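PDB 4IVF: glutathione S-transferase from Lodderomyces elongisporus, which binds two glutathione molecules per subunit and probably catalyses glutathione-dependent chemistry, as expected of a member of the GST superfamily. Local coordinates for residues F[58-63]-F[74-79]; F[18-23]-F[80-85]; F[8-13]-F[32-37]. All blocks are in the same frame, centred on the assembly; numbering follows the deposited sequence.

Contact 1 (F[58-63]-F[74-79]). With GSH (glutathione), chain U.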
ATOM      1  N   ILE F  58       3.689  13.619   4.421  1.00 14.51           N
ATOM      2  CA  ILE F  58       2.415  14.069   3.896  1.00 10.81           C
ATOM      3  C   ILE F  58       2.030  13.067   2.810  1.00 18.70           C
ATOM      4  O   ILE F  58       2.896  12.356   2.304  1.00 19.34           O
ATOM      5  CB  ILE F  58       2.510  15.532   3.356  1.00 14.17           C
ATOM      6  CG1 ILE F  58       3.555  15.634   2.237  1.00 11.58           C
ATOM      7  CG2 ILE F  58       2.776  16.538   4.523  1.00 12.12           C
ATOM      8  CD1 ILE F  58       2.973  15.519   0.829  1.00 14.01           C
ATOM      9  N   PRO F  59       0.740  13.002   2.439  1.00 20.76           N
ATOM     10  CA  PRO F  59      -0.346  13.821   2.973  1.00 13.36           C
ATOM     11  C   PRO F  59      -1.009  13.203   4.189  1.00 13.28           C
ATOM     12  O   PRO F  59      -0.828  12.024   4.502  1.00 10.88           O
ATOM     13  CB  PRO F  59      -1.330  13.861   1.806  1.00 14.91           C
ATOM     14  CG  PRO F  59      -1.189  12.519   1.197  1.00 12.68           C
ATOM     15  CD  PRO F  59       0.279  12.188   1.294  1.00 16.00           C
ATOM     16  N   THR F  60      -1.782  14.036   4.868  1.00 11.12           N
ATOM     17  CA  THR F  60      -2.545  13.639   6.020  1.00 17.51           C
ATOM     18  C   THR F  60      -3.782  14.514   5.952  1.00 18.02           C
ATOM     19  O   THR F  60      -3.691  15.680   5.554  1.00 15.55           O
ATOM     20  CB  THR F  60      -1.761  13.932   7.328  1.00 11.87           C
ATOM     21  OG1 THR F  60      -0.634  13.051   7.414  1.00 14.44           O
ATOM     22  CG2 THR F  60      -2.637  13.712   8.553  1.00 12.57           C
ATOM     23  N   ILE F  61      -4.937  13.966   6.312  1.00 17.14           N
ATOM     24  CA  ILE F  61      -6.147  14.781   6.371  1.00 20.64           C
ATOM     25  C   ILE F  61      -6.725  14.840   7.780  1.00 20.56           C
ATOM     26  O   ILE F  61      -6.429  13.995   8.620  1.00 20.44           O
ATOM     27  CB  ILE F  61      -7.247  14.285   5.396  1.00 14.10           C
ATOM     28  CG1 ILE F  61      -7.718  12.891   5.798  1.00 12.73           C
ATOM     29  CG2 ILE F  61      -6.739  14.301   3.946  1.00 14.73           C
ATOM     30  CD1 ILE F  61      -8.946  12.442   5.064  1.00 19.20           C
ATOM     31  N   ASN F  62      -7.531  15.866   8.031  1.00 21.73           N
ATOM     32  CA  ASN F  62      -8.379  15.914   9.212  1.00 21.27           C
ATOM     33  C   ASN F  62      -9.780  16.239   8.753  1.00 21.64           C
ATOM     34  O   ASN F  62     -10.035  17.323   8.206  1.00 17.28           O
ATOM     35  CB  ASN F  62      -7.910  16.955  10.242  1.00 20.32           C
ATOM     36  CG  ASN F  62      -8.740  16.934  11.535  1.00 21.36           C
ATOM     37  OD1 ASN F  62      -9.925  16.609  11.531  1.00 18.46           O
ATOM     38  ND2 ASN F  62      -8.109  17.295  12.646  1.00 24.26           N
ATOM     39  N   ASP F  63     -10.680  15.288   8.982  1.00 20.93           N
ATOM     40  CA  ASP F  63     -12.079  15.456   8.644  1.00 22.57           C
ATOM     41  C   ASP F  63     -12.864  15.795   9.892  1.00 22.82           C
ATOM     42  O   ASP F  63     -13.137  14.920  10.710  1.00 20.48           O
ATOM     43  CB  ASP F  63     -12.645  14.177   8.017  1.00 21.56           C
ATOM     44  CG  ASP F  63     -13.958  14.421   7.294  1.00 27.34           C
ATOM     45  OD1 ASP F  63     -14.558  15.493   7.516  1.00 29.14           O
ATOM     46  OD2 ASP F  63     -14.390  13.550   6.509  1.00 25.09           O
ATOM     47  N   VAL F  74      -8.272  12.057  12.035  1.00 20.33           N
ATOM     48  CA  VAL F  74      -6.978  12.320  11.446  1.00 14.95           C
ATOM     49  C   VAL F  74      -6.512  11.035  10.785  1.00 13.99           C
ATOM     50  O   VAL F  74      -6.476   9.979  11.420  1.00 16.71           O
ATOM     51  CB  VAL F  74      -5.957  12.766  12.504  1.00 18.50           C
ATOM     52  CG1 VAL F  74      -4.613  13.013  11.858  1.00 14.57           C
ATOM     53  CG2 VAL F  74      -6.445  14.024  13.217  1.00 16.58           C
ATOM     54  N   LEU F  75      -6.156  11.125   9.512  1.00 17.10           N
ATOM     55  CA  LEU F  75      -5.853   9.944   8.719  1.00 17.48           C
ATOM     56  C   LEU F  75      -4.681  10.194   7.781  1.00 16.44           C
ATOM     57  O   LEU F  75      -4.647  11.195   7.061  1.00 16.52           O
ATOM     58  CB  LEU F  75      -7.080   9.562   7.897  1.00 20.40           C
ATOM     59  CG  LEU F  75      -7.183   8.150   7.337  1.00 22.32           C
ATOM     60  CD1 LEU F  75      -6.972   7.129   8.445  1.00 24.61           C
ATOM     61  CD2 LEU F  75      -8.561   7.979   6.731  1.00 18.77           C
ATOM     62  N   SER F  76      -3.724   9.272   7.791  1.00 14.65           N
ATOM     63  CA  SER F  76      -2.581   9.323   6.896  1.00 10.65           C
ATOM     64  C   SER F  76      -2.544   8.103   5.973  1.00 10.42           C
ATOM     65  O   SER F  76      -3.366   7.193   6.123  1.00 10.43           O
ATOM     66  CB  SER F  76      -1.291   9.434   7.698  1.00 10.74           C
ATOM     67  OG  SER F  76      -1.248  10.692   8.337  1.00 19.72           O
ATOM     68  N   GLN F  77      -1.572   8.104   5.061  1.00 14.58           N
ATOM     69  CA  GLN F  77      -1.407   7.128   3.965  1.00 13.91           C
ATOM     70  C   GLN F  77      -2.412   7.349   2.847  1.00 11.65           C
ATOM     71  O   GLN F  77      -3.602   7.126   3.038  1.00 14.51           O
ATOM     72  CB  GLN F  77      -1.493   5.677   4.449  1.00 16.14           C
ATOM     73  CG  GLN F  77      -0.337   5.236   5.291  1.00 13.90           C
ATOM     74  CD  GLN F  77       0.941   5.207   4.505  1.00 18.83           C
ATOM     75  OE1 GLN F  77       0.940   4.917   3.304  1.00 25.26           O
ATOM     76  NE2 GLN F  77       2.043   5.523   5.164  1.00 15.04           N
ATOM     77  N   THR F  78      -1.926   7.767   1.678  1.00 14.47           N
ATOM     78  CA  THR F  78      -2.804   8.027   0.530  1.00 13.99           C
ATOM     79  C   THR F  78      -3.782   6.893   0.259  1.00 12.03           C
ATOM     80  O   THR F  78      -4.931   7.139  -0.101  1.00 13.06           O
ATOM     81  CB  THR F  78      -2.026   8.332  -0.783  1.00 14.35           C
ATOM     82  OG1 THR F  78      -1.239   7.200  -1.159  1.00  9.50           O
ATOM     83  CG2 THR F  78      -1.127   9.536  -0.619  1.00 13.75           C
ATOM     84  N   GLY F  79      -3.337   5.657   0.462  1.00 14.50           N
ATOM     85  CA  GLY F  79      -4.188   4.501   0.231  1.00 14.52           C
ATOM     86  C   GLY F  79      -5.370   4.437   1.183  1.00 24.03           C
ATOM     87  O   GLY F  79      -6.501   4.120   0.788  1.00 19.76           O
TER
HETATM   88  N1  GSH U 302       3.110   5.786   1.721  1.00 19.54           N
HETATM   89  CA1 GSH U 302       2.887   7.202   1.785  1.00 18.72           C
HETATM   90  C1  GSH U 302       1.601   7.547   1.169  1.00 17.46           C
HETATM   91  O11 GSH U 302       0.880   8.442   1.661  1.00 14.25           O
HETATM   92  O12 GSH U 302       1.211   6.961   0.133  1.00 20.22           O
HETATM   93  CB1 GSH U 302       4.024   7.941   1.089  1.00 14.61           C
HETATM   94  CG1 GSH U 302       3.990   9.354   1.517  1.00 12.84           C
HETATM   95  CD1 GSH U 302       5.193  10.163   1.054  1.00 15.01           C
HETATM   96  OE1 GSH U 302       6.141   9.669   0.428  1.00 19.64           O
HETATM   97  N2  GSH U 302       5.231  11.634   1.375  1.00  9.07           N
HETATM   98  CA2 GSH U 302       6.376  12.412   0.961  1.00 18.91           C
HETATM   99  C2  GSH U 302       6.972  13.061   2.191  1.00 21.39           C
HETATM  100  O2  GSH U 302       6.226  13.542   3.049  1.00 17.13           O
HETATM  101  CB2 GSH U 302       5.939  13.436   0.013  1.00 20.73           C
HETATM  102  SG2 GSH U 302       5.208  12.676  -1.409  1.00 22.45           S
HETATM  103  N3  GSH U 302       8.420  13.122   2.363  1.00 21.71           N
HETATM  104  CA3 GSH U 302       8.960  13.761   3.548  1.00 19.11           C
HETATM  105  C3  GSH U 302       9.939  12.904   4.247  1.00 27.05           C
HETATM  106  O31 GSH U 302       9.939  11.659   4.107  1.00 25.06           O
HETATM  107  O32 GSH U 302      10.788  13.446   5.003  1.00 31.13           O
HETATM  108  O   HOH W   1       0.751   9.922   4.111  1.00 11.86           O
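P59 meets T78 across the contact, and both lie in the glutathione pocket. CG of P59 sits 3.5 Å from CG2 of T78, a tight carbon pair. The peptide bond before P59 is cis, the cis-proline of the thioredoxin-like fold. It lets I58 present its backbone to glutathione in an antiparallel manner: I58 N donates to O2 of GSH, and I58 O accepts from N2 of GSH at 2.6 Å. The other segment grips the gamma-glutamyl end. T78 N reaches O11 of GSH at 2.9 Å with an angle of 168°. T78 OG1 lies between its own backbone N and carbonyl carbon (chi1 63°) and donates to O12 of GSH. Q77, the N-cap residue, takes N1 of GSH on OE1. One water joins P59 O, Q77 N and O11 of GSH.

Behind this shell strands 60-63 and 74-76 pair as an antiparallel hairpin. I61 and L75 form a hydrogen-bonded pair, with I61 N to L75 O at 2.9 Å. T60 OG1 and S76 OG are hydrogen-bonded at 2.6 Å. E117 of the second subunit bonds both Q77 and glutathione. Strand 60-63 pairs with strand 8-12 on its other side, and I61 packs on helices 16-27 and 78-89.

Contact 2 (F[18-23]-F[80-85])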
ATOM      1  N   GLY F  18       0.611  13.935  -2.686  1.00 10.71           N
ATOM      2  CA  GLY F  18      -0.298  15.033  -2.426  1.00 13.46           C
ATOM      3  C   GLY F  18      -1.385  15.163  -3.479  1.00 19.73           C
ATOM      4  O   GLY F  18      -2.560  15.350  -3.156  1.00 26.80           O
ATOM      5  N   TYR F  19      -0.986  15.053  -4.744  1.00 15.85           N
ATOM      6  CA  TYR F  19      -1.901  15.191  -5.867  1.00 12.14           C
ATOM      7  C   TYR F  19      -3.001  14.126  -5.880  1.00 11.92           C
ATOM      8  O   TYR F  19      -4.124  14.400  -6.299  1.00 12.38           O
ATOM      9  CB  TYR F  19      -1.123  15.144  -7.190  1.00 15.66           C
ATOM     10  CG  TYR F  19      -0.165  16.294  -7.377  1.00 16.46           C
ATOM     11  CD1 TYR F  19      -0.475  17.561  -6.909  1.00 16.10           C
ATOM     12  CD2 TYR F  19       1.047  16.110  -8.011  1.00 13.37           C
ATOM     13  CE1 TYR F  19       0.392  18.616  -7.078  1.00 14.85           C
ATOM     14  CE2 TYR F  19       1.919  17.157  -8.188  1.00 17.23           C
ATOM     15  CZ  TYR F  19       1.589  18.409  -7.722  1.00 18.23           C
ATOM     16  OH  TYR F  19       2.459  19.460  -7.898  1.00 21.33           O
ATOM     17  N   LYS F  20      -2.681  12.915  -5.437  1.00 14.57           N
ATOM     18  CA  LYS F  20      -3.678  11.851  -5.349  1.00 17.62           C
ATOM     19  C   LYS F  20      -4.881  12.336  -4.566  1.00 19.87           C
ATOM     20  O   LYS F  20      -6.028  12.156  -4.977  1.00 18.33           O
ATOM     21  CB  LYS F  20      -3.118  10.627  -4.634  1.00 10.73           C
ATOM     22  CG  LYS F  20      -2.097   9.810  -5.395  1.00 10.74           C
ATOM     23  CD  LYS F  20      -1.748   8.624  -4.529  1.00 10.33           C
ATOM     24  CE  LYS F  20      -0.446   7.950  -4.878  1.00 10.34           C
ATOM     25  NZ  LYS F  20      -0.148   6.923  -3.813  1.00 10.30           N
ATOM     26  N   ILE F  21      -4.607  12.970  -3.434  1.00 15.86           N
ATOM     27  CA  ILE F  21      -5.658  13.384  -2.529  1.00 14.12           C
ATOM     28  C   ILE F  21      -6.338  14.659  -3.015  1.00 15.32           C
ATOM     29  O   ILE F  21      -7.563  14.762  -2.973  1.00 20.68           O
ATOM     30  CB  ILE F  21      -5.135  13.555  -1.078  1.00 17.36           C
ATOM     31  CG1 ILE F  21      -4.444  12.272  -0.606  1.00 18.76           C
ATOM     32  CG2 ILE F  21      -6.266  13.921  -0.148  1.00 13.08           C
ATOM     33  CD1 ILE F  21      -5.127  10.989  -1.053  1.00 10.54           C
ATOM     34  N   SER F  22      -5.560  15.622  -3.499  1.00 14.93           N
ATOM     35  CA  SER F  22      -6.170  16.874  -3.945  1.00 13.21           C
ATOM     36  C   SER F  22      -7.027  16.651  -5.196  1.00 18.11           C
ATOM     37  O   SER F  22      -8.103  17.228  -5.327  1.00 14.54           O
ATOM     38  CB  SER F  22      -5.126  17.965  -4.181  1.00 13.50           C
ATOM     39  OG  SER F  22      -4.272  17.657  -5.273  1.00 15.99           O
ATOM     40  N   ILE F  23      -6.548  15.813  -6.107  1.00 19.45           N
ATOM     41  CA  ILE F  23      -7.367  15.397  -7.247  1.00 22.33           C
ATOM     42  C   ILE F  23      -8.657  14.679  -6.810  1.00 23.12           C
ATOM     43  O   ILE F  23      -9.740  14.990  -7.308  1.00 21.33           O
ATOM     44  CB  ILE F  23      -6.585  14.501  -8.221  1.00 16.18           C
ATOM     45  CG1 ILE F  23      -5.487  15.311  -8.919  1.00 16.46           C
ATOM     46  CG2 ILE F  23      -7.530  13.892  -9.263  1.00 23.69           C
ATOM     47  CD1 ILE F  23      -4.499  14.470  -9.654  1.00 16.44           C
ATOM     48  N   ALA F  80      -5.114   4.731   2.451  1.00 10.45           N
ATOM     49  CA  ALA F  80      -6.179   4.734   3.445  1.00 10.93           C
ATOM     50  C   ALA F  80      -7.081   5.950   3.244  1.00 11.13           C
ATOM     51  O   ALA F  80      -8.302   5.858   3.371  1.00 11.72           O
ATOM     52  CB  ALA F  80      -5.587   4.729   4.885  1.00 11.64           C
ATOM     53  N   ILE F  81      -6.466   7.089   2.942  1.00 13.40           N
ATOM     54  CA  ILE F  81      -7.206   8.335   2.771  1.00 13.56           C
ATOM     55  C   ILE F  81      -8.148   8.227   1.586  1.00 12.86           C
ATOM     56  O   ILE F  81      -9.301   8.662   1.657  1.00 20.30           O
ATOM     57  CB  ILE F  81      -6.265   9.538   2.548  1.00 10.75           C
ATOM     58  CG1 ILE F  81      -5.306   9.692   3.724  1.00 10.59           C
ATOM     59  CG2 ILE F  81      -7.076  10.823   2.317  1.00 11.22           C
ATOM     60  CD1 ILE F  81      -4.315  10.839   3.545  1.00 12.82           C
ATOM     61  N   LEU F  82      -7.657   7.647   0.495  1.00 11.14           N
ATOM     62  CA  LEU F  82      -8.493   7.452  -0.693  1.00 11.59           C
ATOM     63  C   LEU F  82      -9.688   6.562  -0.393  1.00 12.24           C
ATOM     64  O   LEU F  82     -10.815   6.923  -0.712  1.00 15.72           O
ATOM     65  CB  LEU F  82      -7.680   6.908  -1.876  1.00 11.39           C
ATOM     66  CG  LEU F  82      -6.765   7.986  -2.469  1.00 13.04           C
ATOM     67  CD1 LEU F  82      -5.708   7.431  -3.425  1.00 10.92           C
ATOM     68  CD2 LEU F  82      -7.585   9.096  -3.115  1.00 12.11           C
ATOM     69  N   GLN F  83      -9.433   5.421   0.246  1.00 13.71           N
ATOM     70  CA  GLN F  83     -10.478   4.459   0.602  1.00 16.38           C
ATOM     71  C   GLN F  83     -11.511   5.123   1.508  1.00 20.62           C
ATOM     72  O   GLN F  83     -12.723   4.953   1.325  1.00 24.63           O
ATOM     73  CB  GLN F  83      -9.852   3.224   1.278  1.00 12.86           C
ATOM     74  CG  GLN F  83     -10.693   1.964   1.281  1.00 39.06           C
ATOM     75  CD  GLN F  83     -11.263   1.579  -0.096  1.00 45.10           C
ATOM     76  OE1 GLN F  83     -10.535   1.484  -1.089  1.00 51.45           O
ATOM     77  NE2 GLN F  83     -12.574   1.344  -0.145  1.00 32.13           N
ATOM     78  N   TYR F  84     -11.021   5.900   2.473  1.00 23.96           N
ATOM     79  CA  TYR F  84     -11.887   6.634   3.387  1.00 20.66           C
ATOM     80  C   TYR F  84     -12.823   7.606   2.666  1.00 14.27           C
ATOM     81  O   TYR F  84     -14.024   7.596   2.907  1.00 16.51           O
ATOM     82  CB  TYR F  84     -11.077   7.393   4.459  1.00 14.90           C
ATOM     83  CG  TYR F  84     -11.960   8.354   5.238  1.00 14.19           C
ATOM     84  CD1 TYR F  84     -12.833   7.890   6.220  1.00 15.09           C
ATOM     85  CD2 TYR F  84     -11.961   9.713   4.945  1.00 14.21           C
ATOM     86  CE1 TYR F  84     -13.675   8.766   6.896  1.00 16.00           C
ATOM     87  CE2 TYR F  84     -12.794  10.587   5.610  1.00 15.11           C
ATOM     88  CZ  TYR F  84     -13.642  10.115   6.587  1.00 16.00           C
ATOM     89  OH  TYR F  84     -14.459  11.009   7.243  1.00 17.84           O
ATOM     90  N   LEU F  85     -12.265   8.455   1.807  1.00 13.79           N
ATOM     91  CA  LEU F  85     -13.053   9.432   1.048  1.00 15.84           C
ATOM     92  C   LEU F  85     -14.096   8.776   0.134  1.00 16.97           C
ATOM     93  O   LEU F  85     -15.220   9.274  -0.024  1.00 15.99           O
ATOM     94  CB  LEU F  85     -12.132  10.336   0.219  1.00 13.77           C
ATOM     95  CG  LEU F  85     -11.199  11.254   1.019  1.00 23.86           C
ATOM     96  CD1 LEU F  85     -10.131  11.888   0.108  1.00 22.79           C
ATOM     97  CD2 LEU F  85     -11.981  12.327   1.784  1.00 14.10           C
TER
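I21 lays its CD1 against the isobutyl group of L82, 3.7 Å from L82 CG and equally near L82 CD2. CG1 of I21, which carries this CD1, is anti to its own carbonyl carbon (chi1 -55°). I21 also meets I81, here at about a right angle. CD1 of I21 lies 3.9 Å from CG2 of I81, and CG2 of I21 touches the same methyl. A looser touch follows one turn on, where CG2 of I21 is 4.4 Å from CD1 of L85. L82 CD2 also rests 3.9 Å from the backbone O of K20.

The two helix segments run nearly parallel, with axes 10.2 Å apart and 8° between their directions. They belong to helices 16-27 and 78-89, which pack on one face of the sheet in the thioredoxin-like domain. Helix 176-185 adds V176 and A180 against L82. The aliphatic part of K20 passes L82, with CD of K20 4.3 Å from CD1 of L82. NZ of K20 bonds to Q114, T78 and N17, the last two being glutathione-binding residues.

No hydrogen bond joins the two segments. Their association rests on buried, branched aliphatic groups, so the contact depends on shape and burial rather than on polar direction.

Contact 3 (F[8-13]-F[32-37]); sequences IKLYTA and YEVQKF
Y11 and F37 meet on neighbouring parallel strands of a beta-alpha-beta unit, the opening unit of the thioredoxin-like domain. Helix 16-27 makes the crossover between strands 8-12 and 32-36. CB of Y11 lies 3.6 Å from CE1 of F37. The same CE1 sits at the edge of the Y11 ring, near its plane. Y11 CD1 in turn lies in the plane of the F37 ring, at its edge, so the pair is not a face-to-face stack.

Q35 comes to the Y11 ring from another direction. Its amide plane is turned 77° from the ring, and its OE1 lies at the ring edge, 3.7 Å from CE1 of Y11. K9 crosses Q35 obliquely. The K9 chain bends at chi2 (89°), which turns CD toward the neighbouring strand. CD packs 3.9 Å from CG of E33, and NZ makes a weak hydrogen bond to Q35 OE1.

On the opposite face are I8, L10, T12, Y32, V34 and the start of K36. L10 and Y32 run alongside each other from adjacent strands, with CD2 of L10 4.1 Å from CE2 of Y32. T12 CG2 meets V34 CG1 at 3.7 Å. This face turns to helix 16-27: L10 packs on I21, and the hydroxyl of Y32 bonds to E26.

Five backbone bonds hold the strands in register. L10 N donates to E33 O at 2.8 Å and 174°. L10 O then takes Q35 N. At the far end, T12 O accepts F37 N at 2.9 Å and also lies at the edge of the F37 ring, in its plane.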
ATOM      1  N   ILE F   8     -12.534  19.948   4.861  1.00 18.60           N
ATOM      2  CA  ILE F   8     -11.557  18.931   5.210  1.00 17.42           C
ATOM      3  C   ILE F   8     -10.175  19.568   5.166  1.00 20.67           C
ATOM      4  O   ILE F   8      -9.849  20.264   4.215  1.00 21.25           O
ATOM      5  CB  ILE F   8     -11.633  17.734   4.237  1.00 16.47           C
ATOM      6  CG1 ILE F   8     -12.959  17.000   4.423  1.00 17.02           C
ATOM      7  CG2 ILE F   8     -10.459  16.774   4.440  1.00 15.31           C
ATOM      8  CD1 ILE F   8     -13.134  15.826   3.480  1.00 16.35           C
ATOM      9  N   LYS F   9      -9.371  19.371   6.208  1.00 21.49           N
ATOM     10  CA  LYS F   9      -8.041  19.966   6.224  1.00 23.71           C
ATOM     11  C   LYS F   9      -7.045  19.000   5.594  1.00 22.41           C
ATOM     12  O   LYS F   9      -6.943  17.840   6.007  1.00 17.97           O
ATOM     13  CB  LYS F   9      -7.610  20.364   7.640  1.00 25.62           C
ATOM     14  CG  LYS F   9      -6.191  20.948   7.731  1.00 32.56           C
ATOM     15  CD  LYS F   9      -6.146  22.469   7.534  1.00 39.27           C
ATOM     16  CE  LYS F   9      -4.910  23.060   8.222  1.00 51.35           C
ATOM     17  NZ  LYS F   9      -4.733  24.557   8.110  1.00 55.22           N
ATOM     18  N   LEU F  10      -6.324  19.490   4.588  1.00 16.89           N
ATOM     19  CA  LEU F  10      -5.345  18.687   3.871  1.00 13.99           C
ATOM     20  C   LEU F  10      -3.924  19.186   4.142  1.00 18.12           C
ATOM     21  O   LEU F  10      -3.577  20.316   3.788  1.00 17.35           O
ATOM     22  CB  LEU F  10      -5.630  18.727   2.369  1.00 13.81           C
ATOM     23  CG  LEU F  10      -4.602  18.042   1.479  1.00 13.00           C
ATOM     24  CD1 LEU F  10      -4.482  16.555   1.824  1.00 12.21           C
ATOM     25  CD2 LEU F  10      -4.964  18.215  -0.007  1.00 19.62           C
ATOM     26  N   TYR F  11      -3.119  18.341   4.779  1.00 13.46           N
ATOM     27  CA  TYR F  11      -1.706  18.623   4.989  1.00 13.48           C
ATOM     28  C   TYR F  11      -0.972  18.005   3.811  1.00 16.77           C
ATOM     29  O   TYR F  11      -0.999  16.789   3.614  1.00 15.84           O
ATOM     30  CB  TYR F  11      -1.217  18.031   6.319  1.00 13.48           C
ATOM     31  CG  TYR F  11      -1.953  18.605   7.517  1.00 24.36           C
ATOM     32  CD1 TYR F  11      -1.642  19.864   8.003  1.00 15.45           C
ATOM     33  CD2 TYR F  11      -2.975  17.901   8.145  1.00 23.77           C
ATOM     34  CE1 TYR F  11      -2.320  20.410   9.074  1.00 16.49           C
ATOM     35  CE2 TYR F  11      -3.661  18.449   9.233  1.00 23.97           C
ATOM     36  CZ  TYR F  11      -3.316  19.699   9.695  1.00 16.49           C
ATOM     37  OH  TYR F  11      -3.976  20.264  10.763  1.00 22.98           O
ATOM     38  N   THR F  12      -0.340  18.842   3.002  1.00 18.50           N
ATOM     39  CA  THR F  12       0.192  18.345   1.752  1.00 18.22           C
ATOM     40  C   THR F  12       1.362  19.165   1.226  1.00 17.26           C
ATOM     41  O   THR F  12       1.805  20.127   1.861  1.00 17.93           O
ATOM     42  CB  THR F  12      -0.923  18.253   0.691  1.00 18.73           C
ATOM     43  OG1 THR F  12      -0.431  17.575  -0.475  1.00 18.49           O
ATOM     44  CG2 THR F  12      -1.437  19.639   0.319  1.00 16.53           C
ATOM     45  N   ALA F  13       1.862  18.748   0.066  1.00 17.60           N
ATOM     46  CA  ALA F  13       2.952  19.412  -0.639  1.00 18.71           C
ATOM     47  C   ALA F  13       2.777  19.067  -2.118  1.00 21.01           C
ATOM     48  O   ALA F  13       2.140  18.066  -2.446  1.00 13.93           O
ATOM     49  CB  ALA F  13       4.309  18.909  -0.123  1.00 13.28           C
ATOM     50  N   TYR F  32     -12.375  21.860   0.977  1.00 19.01           N
ATOM     51  CA  TYR F  32     -11.214  21.564   1.785  1.00 19.17           C
ATOM     52  C   TYR F  32     -10.260  22.738   1.857  1.00 23.12           C
ATOM     53  O   TYR F  32     -10.296  23.633   1.019  1.00 25.20           O
ATOM     54  CB  TYR F  32     -10.499  20.319   1.276  1.00 20.18           C
ATOM     55  CG  TYR F  32      -9.820  20.455  -0.071  1.00 24.89           C
ATOM     56  CD1 TYR F  32     -10.543  20.320  -1.255  1.00 19.93           C
ATOM     57  CD2 TYR F  32      -8.449  20.681  -0.156  1.00 25.19           C
ATOM     58  CE1 TYR F  32      -9.919  20.427  -2.484  1.00 24.90           C
ATOM     59  CE2 TYR F  32      -7.814  20.785  -1.379  1.00 25.98           C
ATOM     60  CZ  TYR F  32      -8.552  20.656  -2.538  1.00 26.20           C
ATOM     61  OH  TYR F  32      -7.918  20.761  -3.752  1.00 25.82           O
ATOM     62  N   GLU F  33      -9.415  22.736   2.880  1.00 27.97           N
ATOM     63  CA  GLU F  33      -8.417  23.785   3.032  1.00 31.39           C
ATOM     64  C   GLU F  33      -7.031  23.168   3.145  1.00 25.62           C
ATOM     65  O   GLU F  33      -6.857  22.103   3.738  1.00 23.13           O
ATOM     66  CB  GLU F  33      -8.742  24.691   4.224  1.00 38.24           C
ATOM     67  CG  GLU F  33      -9.074  23.958   5.507  1.00 53.25           C
ATOM     68  CD  GLU F  33      -9.674  24.883   6.559  1.00 67.20           C
ATOM     69  OE1 GLU F  33      -9.957  26.055   6.222  1.00 68.61           O
ATOM     70  OE2 GLU F  33      -9.864  24.437   7.715  1.00 72.04           O
ATOM     71  N   VAL F  34      -6.050  23.842   2.561  1.00 25.86           N
ATOM     72  CA  VAL F  34      -4.726  23.268   2.395  1.00 22.19           C
ATOM     73  C   VAL F  34      -3.708  23.937   3.307  1.00 22.93           C
ATOM     74  O   VAL F  34      -3.730  25.154   3.487  1.00 22.89           O
ATOM     75  CB  VAL F  34      -4.274  23.391   0.925  1.00 19.76           C
ATOM     76  CG1 VAL F  34      -2.796  23.063   0.770  1.00 22.57           C
ATOM     77  CG2 VAL F  34      -5.095  22.483   0.055  1.00 17.39           C
ATOM     78  N   GLN F  35      -2.835  23.131   3.900  1.00 16.74           N
ATOM     79  CA  GLN F  35      -1.662  23.657   4.577  1.00 22.74           C
ATOM     80  C   GLN F  35      -0.441  22.979   3.987  1.00 16.39           C
ATOM     81  O   GLN F  35      -0.282  21.770   4.111  1.00 15.40           O
ATOM     82  CB  GLN F  35      -1.724  23.431   6.099  1.00 21.38           C
ATOM     83  CG  GLN F  35      -0.442  23.843   6.809  1.00 20.06           C
ATOM     84  CD  GLN F  35      -0.544  23.797   8.337  1.00 21.08           C
ATOM     85  OE1 GLN F  35      -1.616  24.002   8.919  1.00 19.39           O
ATOM     86  NE2 GLN F  35       0.578  23.516   8.987  1.00 18.84           N
ATOM     87  N   LYS F  36       0.423  23.756   3.349  1.00 18.66           N
ATOM     88  CA  LYS F  36       1.558  23.182   2.643  1.00 25.24           C
ATOM     89  C   LYS F  36       2.806  22.985   3.500  1.00 25.07           C
ATOM     90  O   LYS F  36       3.011  23.673   4.497  1.00 27.65           O
ATOM     91  CB  LYS F  36       1.873  23.968   1.363  1.00 31.38           C
ATOM     92  CG  LYS F  36       1.972  25.467   1.528  1.00 34.05           C
ATOM     93  CD  LYS F  36       1.762  26.156   0.186  1.00 39.36           C
ATOM     94  CE  LYS F  36       2.097  27.634   0.248  1.00 41.74           C
ATOM     95  NZ  LYS F  36       3.559  27.839   0.404  1.00 43.78           N
ATOM     96  N   PHE F  37       3.625  22.019   3.110  1.00 15.67           N
ATOM     97  CA  PHE F  37       4.893  21.773   3.787  1.00 17.36           C
ATOM     98  C   PHE F  37       6.040  21.970   2.813  1.00 19.98           C
ATOM     99  O   PHE F  37       5.951  21.556   1.643  1.00 19.28           O
ATOM    100  CB  PHE F  37       4.954  20.344   4.340  1.00 17.13           C
ATOM    101  CG  PHE F  37       4.045  20.103   5.510  1.00 21.28           C
ATOM    102  CD1 PHE F  37       2.669  20.071   5.344  1.00 18.93           C
ATOM    103  CD2 PHE F  37       4.570  19.906   6.782  1.00 23.01           C
ATOM    104  CE1 PHE F  37       1.831  19.855   6.423  1.00 14.68           C
ATOM    105  CE2 PHE F  37       3.741  19.689   7.862  1.00 17.46           C
ATOM    106  CZ  PHE F  37       2.368  19.663   7.684  1.00 15.69           C
TER

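In the fold
All three contacts lie in the N-terminal domain. Contacts 1 and 3 build one mixed sheet: strands 60-63 and 8-12 are neighbours in it, joined by backbone bonds T60 with Y11 and N62 with K9. Contact 2 joins two helices that lie against this sheet, where I21 and L85 reach L10 and I8 of contact 3. Contacts 1 and 2 are buried and share helix 78-89; Y84 OH bonds to D63. Contact 3 is partly buried, with polar chains on one face at strand 32-36, an edge of the sheet within this chain. Contact 2 is aliphatic, contact 3 combines backbone bonds with side-chain packing on both faces, and contact 1 adds ligand bonds. Contacts 1 and 2 also touch the second subunit.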